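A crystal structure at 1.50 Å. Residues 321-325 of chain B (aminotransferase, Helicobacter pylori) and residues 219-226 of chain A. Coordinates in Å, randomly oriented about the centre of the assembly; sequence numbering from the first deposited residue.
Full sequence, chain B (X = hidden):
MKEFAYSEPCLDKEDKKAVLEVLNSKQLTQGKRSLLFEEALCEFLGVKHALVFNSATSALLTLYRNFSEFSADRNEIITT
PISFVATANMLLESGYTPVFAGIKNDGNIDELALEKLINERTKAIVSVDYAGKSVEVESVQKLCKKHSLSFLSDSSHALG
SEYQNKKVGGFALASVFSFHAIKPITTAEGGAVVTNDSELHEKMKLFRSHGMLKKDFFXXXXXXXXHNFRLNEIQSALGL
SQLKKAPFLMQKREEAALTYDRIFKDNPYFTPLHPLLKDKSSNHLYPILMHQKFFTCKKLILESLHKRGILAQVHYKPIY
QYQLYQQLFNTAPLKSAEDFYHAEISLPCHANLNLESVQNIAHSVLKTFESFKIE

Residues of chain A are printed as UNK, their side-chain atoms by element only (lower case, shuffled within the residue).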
ATOM      1  N   GLN B 321      25.492   6.056   2.340  1.00 13.31           N
ATOM      2  CA  GLN B 321      25.707   7.394   2.909  1.00 14.10           C
ATOM      3  C   GLN B 321      24.599   7.825   3.877  1.00 15.91           C
ATOM      4  O   GLN B 321      24.798   8.769   4.666  1.00 16.14           O
ATOM      5  CB  GLN B 321      25.808   8.467   1.806  1.00 14.41           C
ATOM      6  CG  GLN B 321      27.082   8.500   0.965  1.00 18.12           C
ATOM      7  CD  GLN B 321      27.222   9.818   0.148  1.00 22.53           C
ATOM      8  OE1 GLN B 321      26.507  10.812   0.390  1.00 28.10           O
ATOM      9  NE2 GLN B 321      28.159   9.830  -0.804  1.00 30.09           N
ATOM     10  N   TYR B 322      23.420   7.201   3.774  1.00 14.36           N
ATOM     11  CA  TYR B 322      22.311   7.594   4.643  1.00 14.97           C
ATOM     12  C   TYR B 322      22.619   7.247   6.095  1.00 15.27           C
ATOM     13  O   TYR B 322      23.259   6.230   6.373  1.00 15.32           O
ATOM     14  CB  TYR B 322      21.022   6.901   4.208  1.00 14.82           C
ATOM     15  CG  TYR B 322      20.395   7.477   2.958  1.00 13.91           C
ATOM     16  CD1 TYR B 322      19.995   8.822   2.896  1.00 15.59           C
ATOM     17  CD2 TYR B 322      20.154   6.662   1.841  1.00 13.40           C
ATOM     18  CE1 TYR B 322      19.393   9.348   1.754  1.00 15.90           C
ATOM     19  CE2 TYR B 322      19.559   7.178   0.684  1.00 12.91           C
ATOM     20  CZ  TYR B 322      19.162   8.520   0.659  1.00 15.31           C
ATOM     21  OH  TYR B 322      18.568   9.097  -0.444  1.00 16.62           O
ATOM     22  N   GLN B 323      22.127   8.095   7.009  1.00 14.28           N
ATOM     23  CA  GLN B 323      22.340   7.934   8.456  1.00 16.69           C
ATOM     24  C   GLN B 323      22.038   6.528   8.970  1.00 16.44           C
ATOM     25  O   GLN B 323      22.811   5.949   9.748  1.00 17.11           O
ATOM     26  CB  GLN B 323      21.501   8.965   9.228  1.00 17.34           C
ATOM     27  CG  GLN B 323      21.702   8.889  10.751  1.00 20.16           C
ATOM     28  CD  GLN B 323      20.918   9.941  11.552  1.00 25.19           C
ATOM     29  OE1 GLN B 323      20.877   9.894  12.794  1.00 25.10           O
ATOM     30  NE2 GLN B 323      20.296  10.886  10.853  1.00 24.94           N
ATOM     31  N   LEU B 324      20.919   5.964   8.526  1.00 15.04           N
ATOM     32  CA  LEU B 324      20.556   4.625   8.948  1.00 14.35           C
ATOM     33  C   LEU B 324      21.669   3.638   8.627  1.00 14.60           C
ATOM     34  O   LEU B 324      22.010   2.800   9.455  1.00 15.82           O
ATOM     35  CB  LEU B 324      19.253   4.184   8.284  1.00 16.85           C
ATOM     36  CG  LEU B 324      18.796   2.738   8.521  1.00 22.96           C
ATOM     37  CD1 LEU B 324      18.515   2.451  10.000  1.00 23.60           C
ATOM     38  CD2 LEU B 324      17.578   2.463   7.673  1.00 22.55           C
ATOM     39  N   TYR B 325      22.204   3.737   7.409  1.00 14.77           N
ATOM     40  CA  TYR B 325      23.184   2.761   6.938  1.00 15.53           C
ATOM     41  C   TYR B 325      24.545   3.006   7.590  1.00 16.10           C
ATOM     42  O   TYR B 325      25.258   2.052   7.910  1.00 17.30           O
ATOM     43  CB  TYR B 325      23.252   2.769   5.396  1.00 14.65           C
ATOM     44  CG  TYR B 325      21.978   2.196   4.832  1.00 13.47           C
ATOM     45  CD1 TYR B 325      20.833   2.989   4.688  1.00 14.19           C
ATOM     46  CD2 TYR B 325      21.892   0.841   4.514  1.00 13.68           C
ATOM     47  CE1 TYR B 325      19.630   2.443   4.228  1.00 12.87           C
ATOM     48  CE2 TYR B 325      20.687   0.278   4.021  1.00 13.06           C
ATOM     49  CZ  TYR B 325      19.569   1.095   3.897  1.00 12.78           C
ATOM     50  OH  TYR B 325      18.375   0.544   3.443  1.00 14.98           O
TER
ATOM     51  N   UNK A 219      18.366  16.408  -2.202  1.00 23.93           N
ATOM     52  CA  UNK A 219      18.948  15.491  -1.227  1.00 24.23           C
ATOM     53  C   UNK A 219      18.031  15.248  -0.040  1.00 21.90           C
ATOM     54  O   UNK A 219      17.364  16.169   0.440  1.00 23.22           O
ATOM     55  o   UNK A 219      23.130  14.730   1.235  1.00 32.68           O
ATOM     56  o   UNK A 219      22.629  16.765   0.534  1.00 36.31           O
ATOM     57  c   UNK A 219      20.286  16.026  -0.727  1.00 22.39           C
ATOM     58  c   UNK A 219      22.367  15.542   0.669  1.00 28.36           C
ATOM     59  c   UNK A 219      21.068  14.999   0.102  1.00 27.97           C
ATOM     60  N   UNK A 220      18.023  14.006   0.429  1.00 20.43           N
ATOM     61  CA  UNK A 220      17.297  13.663   1.628  1.00 19.04           C
ATOM     62  C   UNK A 220      18.171  12.922   2.604  1.00 18.04           C
ATOM     63  O   UNK A 220      19.352  12.643   2.321  1.00 18.10           O
ATOM     64  N   UNK A 221      17.579  12.622   3.755  1.00 15.93           N
ATOM     65  CA  UNK A 221      18.215  11.810   4.754  1.00 14.86           C
ATOM     66  C   UNK A 221      17.242  10.730   5.179  1.00 14.27           C
ATOM     67  O   UNK A 221      16.024  10.957   5.186  1.00 16.28           O
ATOM     68  o   UNK A 221      20.601  10.216   5.972  1.00 16.49           O
ATOM     69  o   UNK A 221      21.719  11.910   6.770  1.00 23.73           O
ATOM     70  c   UNK A 221      19.342  11.912   7.059  1.00 18.85           C
ATOM     71  c   UNK A 221      18.624  12.679   5.958  1.00 16.03           C
ATOM     72  c   UNK A 221      20.649  11.296   6.579  1.00 20.41           C
ATOM     73  N   UNK A 222      17.791   9.558   5.508  1.00 13.87           N
ATOM     74  CA  UNK A 222      17.027   8.421   5.980  1.00 13.50           C
ATOM     75  C   UNK A 222      17.692   7.955   7.282  1.00 15.39           C
ATOM     76  O   UNK A 222      18.776   7.371   7.260  1.00 18.06           O
ATOM     77  c   UNK A 222      17.010   7.270   4.939  1.00 14.13           C
ATOM     78  c   UNK A 222      16.347   7.754   3.630  1.00 15.64           C
ATOM     79  c   UNK A 222      16.311   6.018   5.503  1.00 14.63           C
ATOM     80  N   UNK A 223      17.035   8.240   8.406  1.00 15.32           N
ATOM     81  CA  UNK A 223      17.520   7.835   9.728  1.00 16.42           C
ATOM     82  C   UNK A 223      16.963   6.485  10.156  1.00 17.70           C
ATOM     83  O   UNK A 223      17.588   5.751  10.944  1.00 18.30           O
ATOM     84  c   UNK A 223      17.358   9.287  14.621  1.00 34.17           C
ATOM     85  n   UNK A 223      16.749   7.995  15.043  1.00 39.19           N
ATOM     86  c   UNK A 223      17.141   8.898  10.769  1.00 16.90           C
ATOM     87  c   UNK A 223      17.024   9.639  13.166  1.00 23.84           C
ATOM     88  c   UNK A 223      17.482   8.546  12.212  1.00 25.59           C
ATOM     89  N   UNK A 224      15.773   6.172   9.644  1.00 16.52           N
ATOM     90  CA  UNK A 224      15.049   4.961  10.013  1.00 18.64           C
ATOM     91  C   UNK A 224      14.284   4.482   8.789  1.00 15.95           C
ATOM     92  O   UNK A 224      14.066   5.257   7.875  1.00 14.23           O
ATOM     93  o   UNK A 224      13.406   6.498  10.894  1.00 35.75           O
ATOM     94  c   UNK A 224      14.075   5.262  11.136  1.00 22.28           C
ATOM     95  N   UNK A 225      13.884   3.211   8.793  1.00 17.69           N
ATOM     96  CA  UNK A 225      13.198   2.590   7.667  1.00 18.97           C
ATOM     97  C   UNK A 225      11.843   3.232   7.408  1.00 13.61           C
ATOM     98  O   UNK A 225      11.220   3.787   8.303  1.00 14.07           O
ATOM     99  c   UNK A 225      13.501   0.255   6.762  1.00 35.10           C
ATOM    100  c   UNK A 225      14.952   0.288   6.704  1.00 26.44           C
ATOM    101  c   UNK A 225      11.524   0.673   8.279  1.00 32.20           C
ATOM    102  c   UNK A 225      12.980   1.047   7.934  1.00 23.35           C
ATOM    103  N   UNK A 226      11.392   3.143   6.159  1.00 12.89           N
ATOM    104  CA  UNK A 226       9.988   3.360   5.852  1.00 13.43           C
ATOM    105  C   UNK A 226       9.646   2.555   4.610  1.00 11.38           C
ATOM    106  O   UNK A 226      10.538   1.919   4.012  1.00 12.11           O
TER
HETATM  107  O   HOH W   1      25.283  13.840  -0.430  1.00 41.13           O
HETATM  108  O   HOH W   2      18.867  11.706  -1.201  1.00 22.23           O
HETATM  109  O   HOH W   3      23.463  11.294   4.743  1.00 26.29           O

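Position 219 carries five side-chain atoms, an unbranched run of three carbons whose last bears two oxygens. A carboxylate at that reach is glutamate, E219(A). It meets chain B through water 1, which donates to OE1 of E219(A) at 2.9 Å and, weakly, to OE1 of Q321(B) at 3.4 Å.

Position 220 has no atoms beyond the backbone, so it is glycine, G220(A). Its O lies 3.3 Å from CE1 of Y322(B), near the ring plane. Water 2 accepts from N of G220(A) at 2.9 Å and is hydrogen-bonded to OH of Y322(B) at 2.7 Å.

Position 221 again shows three carbons, the third carrying two oxygens, and one of those oxygens stands 2.8 Å from N of Q323(B). This is a second glutamate, E221(A). Its CA-to-CB bond points away from chain B, yet chi2 of 62° brings the carboxylate back. OE2 accepts from N of Q323(B) at an angle of 175°, while OE1 takes a bond from water 3 at 2.7 Å; that water also donates to O of Q321(B) at 2.9 Å.

Position 222 has three carbons, one bearing the other two. Fork and count identify valine, V222(A). Its CG2 sits 3.9 Å from the centroid of the Y322(B) ring, 12° off the normal, a CH-pi contact over one face. Its N donates to OE2 of E221(A) at 2.9 Å, helping to hold the folded carboxylate.

Position 223 is four carbons in a row ending in nitrogen: lysine, K223(A). The amine end leads away; CG approaches OE1 of Q323(B) at 3.7 Å, and the backbone O lies 3.5 Å from CB of L324(B).

Position 224 has one carbon and one oxygen, as in serine, S224(A). Its CA-to-CB bond points away, leaving backbone C 4.0 Å from CD2 of L324(B).

Position 225 has four carbons forked at the first, with one arm two carbons long, hence isoleucine, I225(A). Its CD1 packs 3.5 Å from CD2 of L324(B).

Position 226 lacks a side chain and is glycine, G226(A), making no contact with chain B.

The contact centres on the start of a helix. Y322(B) occupies the N-cap position, and the next two backbone amides find acceptors on chain A: Q323(B) N at OE2 of E221(A), and L324(B) N at O of V222(A), 2.9 Å away at 159°. Apolar packing of Y322(B) and L324(B) accompanies these bonds, and three waters bridge the chains.

Chain A 219-226: EGEVKSIG
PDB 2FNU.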